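PDB 2FON: peroxisomal acyl-CoA oxidase 1A from Solanum lycopersicum, which probably catalyses the FAD-dependent oxidation of fatty acyl-CoA during peroxisomal beta-oxidation. Local coordinates for residues Phe51-Arg56 against Ala105-Arg110; Ala311-Ser316 against Phe626-His631; Glu481-Cys486 against Phe506-Ala511. All coordinates share one frame; numbering follows the deposited sequence.

Interaction 1 (Phe51-Arg56 against Ala105-Arg110); sequences FELTDR and ATMLRR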
# COMPACT_ATOMS: atom_id res chain seq x y z
N PHE B 51 -11.44 16.44 -25.14
CA PHE B 51 -12.54 15.55 -24.85
C PHE B 51 -13.02 14.78 -26.08
O PHE B 51 -13.21 13.56 -25.99
CB PHE B 51 -13.71 16.32 -24.27
CG PHE B 51 -14.90 15.47 -24.04
CD1 PHE B 51 -14.88 14.55 -23.01
CD2 PHE B 51 -16.02 15.57 -24.89
CE1 PHE B 51 -15.97 13.75 -22.81
CE2 PHE B 51 -17.12 14.77 -24.72
CZ PHE B 51 -17.12 13.86 -23.69
N GLU B 52 -13.23 15.49 -27.19
CA GLU B 52 -13.55 14.87 -28.45
C GLU B 52 -12.59 13.72 -28.79
O GLU B 52 -13.01 12.67 -29.29
CB GLU B 52 -13.51 15.93 -29.56
CG GLU B 52 -14.32 15.61 -30.83
CD GLU B 52 -13.70 14.53 -31.76
OE1 GLU B 52 -12.45 14.29 -31.76
OE2 GLU B 52 -14.49 13.93 -32.53
N LEU B 53 -11.31 13.94 -28.52
CA LEU B 53 -10.26 13.00 -28.89
C LEU B 53 -10.19 11.87 -27.88
O LEU B 53 -10.10 10.69 -28.26
CB LEU B 53 -8.92 13.74 -28.93
CG LEU B 53 -7.67 13.05 -29.47
CD1 LEU B 53 -6.83 14.07 -30.24
CD2 LEU B 53 -6.81 12.39 -28.33
N THR B 54 -10.24 12.20 -26.60
CA THR B 54 -10.33 11.14 -25.63
C THR B 54 -11.57 10.29 -25.94
O THR B 54 -11.46 9.06 -26.04
CB THR B 54 -10.38 11.67 -24.20
OG1 THR B 54 -9.24 12.50 -23.97
CG2 THR B 54 -10.34 10.52 -23.20
N ASP B 55 -12.71 10.92 -26.13
CA ASP B 55 -13.93 10.14 -26.24
C ASP B 55 -13.96 9.17 -27.42
O ASP B 55 -14.48 8.05 -27.30
CB ASP B 55 -15.16 11.05 -26.31
CG ASP B 55 -16.44 10.29 -26.15
OD1 ASP B 55 -16.57 9.57 -25.12
OD2 ASP B 55 -17.33 10.41 -27.03
N ARG B 56 -13.42 9.59 -28.55
CA ARG B 56 -13.52 8.80 -29.76
C ARG B 56 -12.45 7.68 -29.77
O ARG B 56 -12.66 6.64 -30.38
CB ARG B 56 -13.45 9.72 -30.99
CG ARG B 56 -12.92 9.12 -32.30
CD ARG B 56 -12.96 10.16 -33.46
NE ARG B 56 -12.20 11.39 -33.16
CZ ARG B 56 -10.87 11.51 -33.26
NH1 ARG B 56 -10.10 10.50 -33.69
NH2 ARG B 56 -10.31 12.67 -32.94
N ALA B 105 -2.24 8.44 -31.40
CA ALA B 105 -1.56 7.21 -31.08
C ALA B 105 -1.17 7.13 -29.63
O ALA B 105 -1.18 6.04 -29.03
CB ALA B 105 -0.33 7.05 -31.94
N THR B 106 -0.81 8.26 -29.02
CA THR B 106 -0.54 8.19 -27.57
C THR B 106 -1.80 7.73 -26.79
O THR B 106 -1.76 6.76 -25.99
CB THR B 106 -0.03 9.54 -27.00
OG1 THR B 106 0.90 10.13 -27.94
CG2 THR B 106 0.65 9.33 -25.73
N MET B 107 -2.90 8.45 -27.04
CA MET B 107 -4.20 8.13 -26.57
C MET B 107 -4.48 6.66 -26.84
O MET B 107 -4.83 5.92 -25.93
CB MET B 107 -5.22 9.02 -27.30
CG MET B 107 -6.33 9.68 -26.44
SD MET B 107 -5.66 10.49 -24.94
CE MET B 107 -6.84 11.80 -24.59
N LEU B 108 -4.34 6.20 -28.09
CA LEU B 108 -4.72 4.85 -28.41
C LEU B 108 -3.99 3.87 -27.51
O LEU B 108 -4.60 2.96 -26.91
CB LEU B 108 -4.49 4.50 -29.86
CG LEU B 108 -5.11 3.14 -30.16
CD1 LEU B 108 -5.85 3.07 -31.49
CD2 LEU B 108 -4.09 2.06 -30.07
N ARG B 109 -2.69 4.05 -27.38
CA ARG B 109 -1.99 3.15 -26.47
C ARG B 109 -2.46 3.30 -25.04
O ARG B 109 -2.58 2.30 -24.33
CB ARG B 109 -0.48 3.22 -26.63
CG ARG B 109 0.02 2.42 -27.84
CD ARG B 109 1.50 2.61 -28.09
NE ARG B 109 1.74 3.60 -29.15
CZ ARG B 109 2.26 4.81 -28.93
NH1 ARG B 109 2.55 5.17 -27.68
NH2 ARG B 109 2.46 5.65 -29.96
N ARG B 110 -2.83 4.51 -24.61
CA ARG B 110 -3.27 4.67 -23.22
C ARG B 110 -4.41 3.70 -22.97
O ARG B 110 -4.41 2.94 -22.04
CB ARG B 110 -3.68 6.11 -22.92
CG ARG B 110 -4.02 6.36 -21.46
CD ARG B 110 -4.65 7.78 -21.18
NE ARG B 110 -3.79 8.96 -21.46
CZ ARG B 110 -2.48 9.05 -21.19
NH1 ARG B 110 -1.80 8.04 -20.58
NH2 ARG B 110 -1.83 10.17 -21.53
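Thr54 and Met107 mark the nearest approach of helix 48-62 and helix 102-112, with Thr54 CA 6.9 Å from Met107 CA. Met107 points from its helix toward the other and has the largest part in the contact. Its chain bends at chi2 (48°), which turns SD and CE off the line begun by CB. Leu53 reaches across to the bend: with CG anti to the backbone N (chi1 -172°), it puts Leu53 CD2 3.3 Å from Met107 CG. The two side chains cross obliquely, and the contact is apolar. Both helices belong to the all-helical N-terminal part of the acyl-CoA oxidase fold, where Ile57, one turn after Leu53, also packs on Met107. The Met107 methyl lies near Thr54, but their modelled closeness is doubtful; the Thr54 hydroxyl is bonded to Asp50 O in its own helix. On the exposed side, Arg56 grips Glu52 side-on, with NH2 2.9 Å and NE 3.2 Å from Glu52 OE1, and that oxygen lies only 7° out of the guanidinium plane. The remaining nitrogen, Arg56 NH1, forms a salt bridge with Glu104, tying the two helices together beside the apolar contact.

Interaction 2 (Ala311-Ser316 against Phe626-His631); sequences ASLAMS and FNYTDH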
# COMPACT_ATOMS: atom_id res chain seq x y z
N ALA B 311 -0.68 10.79 -12.76
CA ALA B 311 -1.12 10.65 -11.36
C ALA B 311 -2.59 10.95 -11.25
O ALA B 311 -3.33 10.19 -10.68
CB ALA B 311 -0.33 11.51 -10.44
N SER B 312 -3.03 12.03 -11.85
CA SER B 312 -4.41 12.29 -11.87
C SER B 312 -5.12 11.16 -12.60
O SER B 312 -6.27 10.85 -12.27
CB SER B 312 -4.71 13.67 -12.52
OG SER B 312 -4.75 13.64 -13.93
N LEU B 313 -4.48 10.51 -13.56
CA LEU B 313 -5.21 9.47 -14.24
C LEU B 313 -5.45 8.27 -13.29
O LEU B 313 -6.58 7.97 -12.96
CB LEU B 313 -4.60 9.13 -15.61
CG LEU B 313 -5.08 7.85 -16.31
CD1 LEU B 313 -6.39 8.07 -16.97
CD2 LEU B 313 -4.02 7.26 -17.30
N ALA B 314 -4.40 7.61 -12.81
CA ALA B 314 -4.58 6.58 -11.75
C ALA B 314 -5.48 7.04 -10.52
O ALA B 314 -6.38 6.33 -10.11
CB ALA B 314 -3.21 6.05 -11.29
N MET B 315 -5.27 8.20 -9.92
CA MET B 315 -6.10 8.53 -8.81
C MET B 315 -7.59 8.52 -9.26
O MET B 315 -8.46 7.96 -8.57
CB MET B 315 -5.71 9.90 -8.27
CG MET B 315 -6.50 10.39 -7.10
SD MET B 315 -5.94 9.49 -5.65
CE MET B 315 -4.66 10.55 -4.97
N SER B 316 -7.88 9.13 -10.41
CA SER B 316 -9.23 9.17 -10.90
C SER B 316 -9.74 7.74 -11.14
O SER B 316 -10.85 7.44 -10.72
CB SER B 316 -9.34 10.03 -12.17
OG SER B 316 -9.07 9.28 -13.37
N PHE B 626 -15.17 11.70 -15.46
CA PHE B 626 -13.91 11.18 -16.01
C PHE B 626 -14.15 10.44 -17.34
O PHE B 626 -13.21 10.12 -18.10
CB PHE B 626 -13.29 10.19 -15.00
CG PHE B 626 -13.07 10.74 -13.61
CD1 PHE B 626 -12.75 12.06 -13.39
CD2 PHE B 626 -13.10 9.91 -12.53
CE1 PHE B 626 -12.50 12.51 -12.10
CE2 PHE B 626 -12.83 10.37 -11.23
CZ PHE B 626 -12.53 11.65 -11.02
N ASN B 627 -15.40 10.09 -17.58
CA ASN B 627 -15.79 9.46 -18.84
C ASN B 627 -15.17 8.07 -19.24
O ASN B 627 -15.07 7.74 -20.42
CB ASN B 627 -15.61 10.47 -19.97
CG ASN B 627 -16.39 10.12 -21.16
OD1 ASN B 627 -17.59 9.81 -21.08
ND2 ASN B 627 -15.74 10.13 -22.30
N TYR B 628 -14.84 7.25 -18.24
CA TYR B 628 -14.20 5.95 -18.48
C TYR B 628 -15.15 4.88 -18.86
O TYR B 628 -16.25 4.77 -18.29
CB TYR B 628 -13.56 5.46 -17.24
CG TYR B 628 -12.45 6.30 -16.79
CD1 TYR B 628 -12.36 6.66 -15.44
CD2 TYR B 628 -11.49 6.72 -17.68
CE1 TYR B 628 -11.30 7.43 -15.00
CE2 TYR B 628 -10.43 7.52 -17.26
CZ TYR B 628 -10.34 7.89 -15.91
OH TYR B 628 -9.32 8.68 -15.44
N THR B 629 -14.71 4.05 -19.79
CA THR B 629 -15.51 2.92 -20.16
C THR B 629 -15.26 1.80 -19.15
O THR B 629 -14.26 1.77 -18.45
CB THR B 629 -15.09 2.38 -21.52
OG1 THR B 629 -13.75 1.81 -21.43
CG2 THR B 629 -15.19 3.45 -22.60
N ASP B 630 -16.17 0.84 -19.11
CA ASP B 630 -15.98 -0.38 -18.36
C ASP B 630 -14.72 -1.15 -18.84
O ASP B 630 -14.01 -1.72 -18.03
CB ASP B 630 -17.25 -1.22 -18.47
CG ASP B 630 -18.34 -0.73 -17.52
OD1 ASP B 630 -18.14 0.29 -16.81
OD2 ASP B 630 -19.43 -1.35 -17.48
N HIS B 631 -14.45 -1.16 -20.13
CA HIS B 631 -13.31 -1.83 -20.61
C HIS B 631 -12.06 -1.21 -19.93
O HIS B 631 -11.15 -1.92 -19.48
CB HIS B 631 -13.24 -1.67 -22.11
CG HIS B 631 -11.98 -2.21 -22.70
ND1 HIS B 631 -10.81 -1.48 -22.74
CD2 HIS B 631 -11.70 -3.40 -23.28
CE1 HIS B 631 -9.86 -2.20 -23.31
NE2 HIS B 631 -10.37 -3.38 -23.64
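Met315 N to Ala311 O, at 2.9 Å the shortest secure polar bond of the two segments, sets the helical turn that carries Ser316, the residue that meets both Phe626 and Tyr628; Ser316 N itself lies 3.0 Å from Ser312 O. These bonds define a regular turn of helix 297-328, in the helical C-alpha1 domain, against which the link between helices 619-624 and 630-633 of the C-terminal helical region is laid. Phe626 and Tyr628 both point toward the helix, whereas Asn627 between them has left helical geometry with positive phi (62°). Thr629 then acts as N-cap of helix 630-633, its OG1 accepting from Tyr632 N. Ser316 CB sits over one face of the Phe626 ring, 3.7 Å from the centroid and 12° off the normal, a CH-pi contact. The ring is brought there by a CG anti to the carbonyl carbon (chi1 -55°), and it also meets Trp44. An alanine in place of Phe626 is likely to leave Ser316 CB without its aromatic cover and to deprive Trp44 of the ring it meets. Tyr628 approaches the same turn with its hydroxyl end; the modelled Ser316 OG to Tyr628 OH distance is too short to be trusted. Leu313 adds an oblique apolar touch, with Leu313 CD1 4.1 Å from Tyr628 CE2.

Interaction 3 (Glu481-Cys486 against Phe506-Ala511); sequences EHLMQC and FEARSA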
# COMPACT_ATOMS: atom_id res chain seq x y z
N GLU B 481 8.83 38.61 6.32
CA GLU B 481 8.66 39.45 7.52
C GLU B 481 7.22 39.36 8.00
O GLU B 481 6.95 39.13 9.18
CB GLU B 481 9.06 40.92 7.27
N HIS B 482 6.30 39.51 7.04
CA HIS B 482 4.87 39.42 7.27
C HIS B 482 4.43 38.00 7.65
O HIS B 482 3.86 37.78 8.74
CB HIS B 482 4.17 39.88 6.00
CG HIS B 482 2.69 39.72 6.05
ND1 HIS B 482 2.04 38.63 5.50
CD2 HIS B 482 1.73 40.49 6.60
CE1 HIS B 482 0.74 38.75 5.70
NE2 HIS B 482 0.52 39.86 6.37
N LEU B 483 4.67 37.03 6.77
CA LEU B 483 4.27 35.67 7.01
C LEU B 483 4.77 35.07 8.35
O LEU B 483 4.13 34.19 8.94
CB LEU B 483 4.67 34.81 5.81
CG LEU B 483 3.89 35.00 4.51
CD1 LEU B 483 4.55 34.34 3.36
CD2 LEU B 483 2.47 34.49 4.59
N MET B 484 5.91 35.56 8.84
CA MET B 484 6.43 35.14 10.15
C MET B 484 5.56 35.59 11.31
O MET B 484 5.60 34.99 12.39
CB MET B 484 7.84 35.70 10.39
CG MET B 484 8.94 35.08 9.59
SD MET B 484 8.94 33.31 9.86
CE MET B 484 9.70 33.19 11.50
N GLN B 485 4.79 36.65 11.12
CA GLN B 485 4.12 37.26 12.26
C GLN B 485 2.58 37.40 12.15
O GLN B 485 1.94 37.93 13.05
CB GLN B 485 4.78 38.61 12.60
CG GLN B 485 4.76 39.62 11.47
CD GLN B 485 3.42 40.38 11.34
OE1 GLN B 485 3.04 41.20 12.20
NE2 GLN B 485 2.73 40.14 10.22
N CYS B 486 1.99 36.94 11.05
CA CYS B 486 0.54 37.02 10.95
C CYS B 486 -0.19 35.92 11.77
O CYS B 486 0.42 35.03 12.38
CB CYS B 486 0.06 37.09 9.49
SG CYS B 486 0.71 35.85 8.30
N PHE B 506 -1.55 28.52 3.94
CA PHE B 506 -0.55 27.62 3.39
C PHE B 506 0.82 28.27 3.18
O PHE B 506 1.87 27.63 3.32
CB PHE B 506 -1.07 27.00 2.10
CG PHE B 506 -1.92 25.79 2.33
CD1 PHE B 506 -3.27 25.92 2.60
CD2 PHE B 506 -1.34 24.54 2.32
CE1 PHE B 506 -4.04 24.80 2.87
CE2 PHE B 506 -2.11 23.41 2.58
CZ PHE B 506 -3.46 23.55 2.85
N GLU B 507 0.77 29.55 2.83
CA GLU B 507 1.96 30.37 2.64
C GLU B 507 2.69 30.52 3.96
O GLU B 507 3.89 30.28 4.04
CB GLU B 507 1.58 31.73 2.07
CG GLU B 507 1.26 31.69 0.57
CD GLU B 507 0.99 33.07 -0.06
OE1 GLU B 507 0.98 33.14 -1.30
OE2 GLU B 507 0.78 34.09 0.64
N ALA B 508 1.94 30.85 5.01
CA ALA B 508 2.53 31.06 6.34
C ALA B 508 3.23 29.79 6.78
O ALA B 508 4.44 29.78 7.03
CB ALA B 508 1.47 31.46 7.34
N ARG B 509 2.46 28.71 6.83
CA ARG B 509 2.97 27.42 7.19
C ARG B 509 4.31 27.10 6.50
O ARG B 509 5.28 26.67 7.15
CB ARG B 509 1.94 26.37 6.82
CG ARG B 509 2.45 24.95 7.04
CD ARG B 509 1.92 24.06 6.00
NE ARG B 509 2.12 22.67 6.30
CZ ARG B 509 1.83 21.71 5.41
NH1 ARG B 509 1.32 22.06 4.23
NH2 ARG B 509 2.06 20.42 5.69
N SER B 510 4.35 27.29 5.18
CA SER B 510 5.52 26.91 4.43
C SER B 510 6.69 27.85 4.75
O SER B 510 7.79 27.40 5.10
CB SER B 510 5.18 26.86 2.94
OG SER B 510 6.36 26.64 2.18
N ALA B 511 6.44 29.15 4.68
CA ALA B 511 7.45 30.13 5.07
C ALA B 511 7.97 29.77 6.44
O ALA B 511 9.16 29.57 6.62
CB ALA B 511 6.89 31.53 5.07
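Apolar packing is carried by Leu483, whose CB points toward helix 499-521 and whose two methyls divide the work. Leu483 CG lies anti to the carbonyl carbon (chi1 -71°), which lays Leu483 CD2 against the helix backbone, 3.7 Å from Ala508 N and 3.8 Å from Glu507 CB. The other methyl, Leu483 CD1, turns along the helix to Ala511 CB at 4.0 Å, a residue also met by Leu483 CB. Ala508 and Ala511, with Glu507 CB, form the surface under the leucine, and the small alanine side chains fit the close backbone approach: Leu483 CA and Ala508 CA are 5.0 Å apart. Glu507 takes part through its aliphatic base alone; its chain then runs on extended, and its carboxylate forms a salt bridge with Arg479.

Polar contacts shape the partner segment. His482 O accepts from Gln485 N at 2.8 Å and from Gln485 NE2 at 3.0 Å. The side-chain bond is fairly straight (161° at the hydrogen), lies in the carbonyl plane on a lone pair, and holds the Gln485 amide back against its own turn. A third, weak bond comes from Cys486 N. Next to this turn, Leu483 O accepts from Arg512 NE, which adds a polar tie to helix 499-521.

The arrangement is the end of a one-turn helix, 480-483, and the turn after it, packed through a leucine on small residues of helix 499-521 in the all-helical C-terminal region of the acyl-CoA oxidase fold.

Interactions 1 and 2 are neighbours, with centres 13 Å apart, and they touch: Asp55 OD1 probably hydrogen-bonds to Asn627 ND2 at 3.0 Å, and Arg110 CD packs on Leu313 CD2 at 4.0 Å. Helix 48-62 thus abuts the link before helix 630-633, and helix 102-112 abuts helix 297-328, joining three sequence regions into one block. Interaction 3 lies far out, its centre 43 Å from that of interaction 1 and 37 Å from that of interaction 2, with nearest atoms about 28 and 15 Å away. Along the chain interaction 1 comes first; the residues of interaction 3 fall between the two halves of interaction 2, a separate local packing within that long excursion.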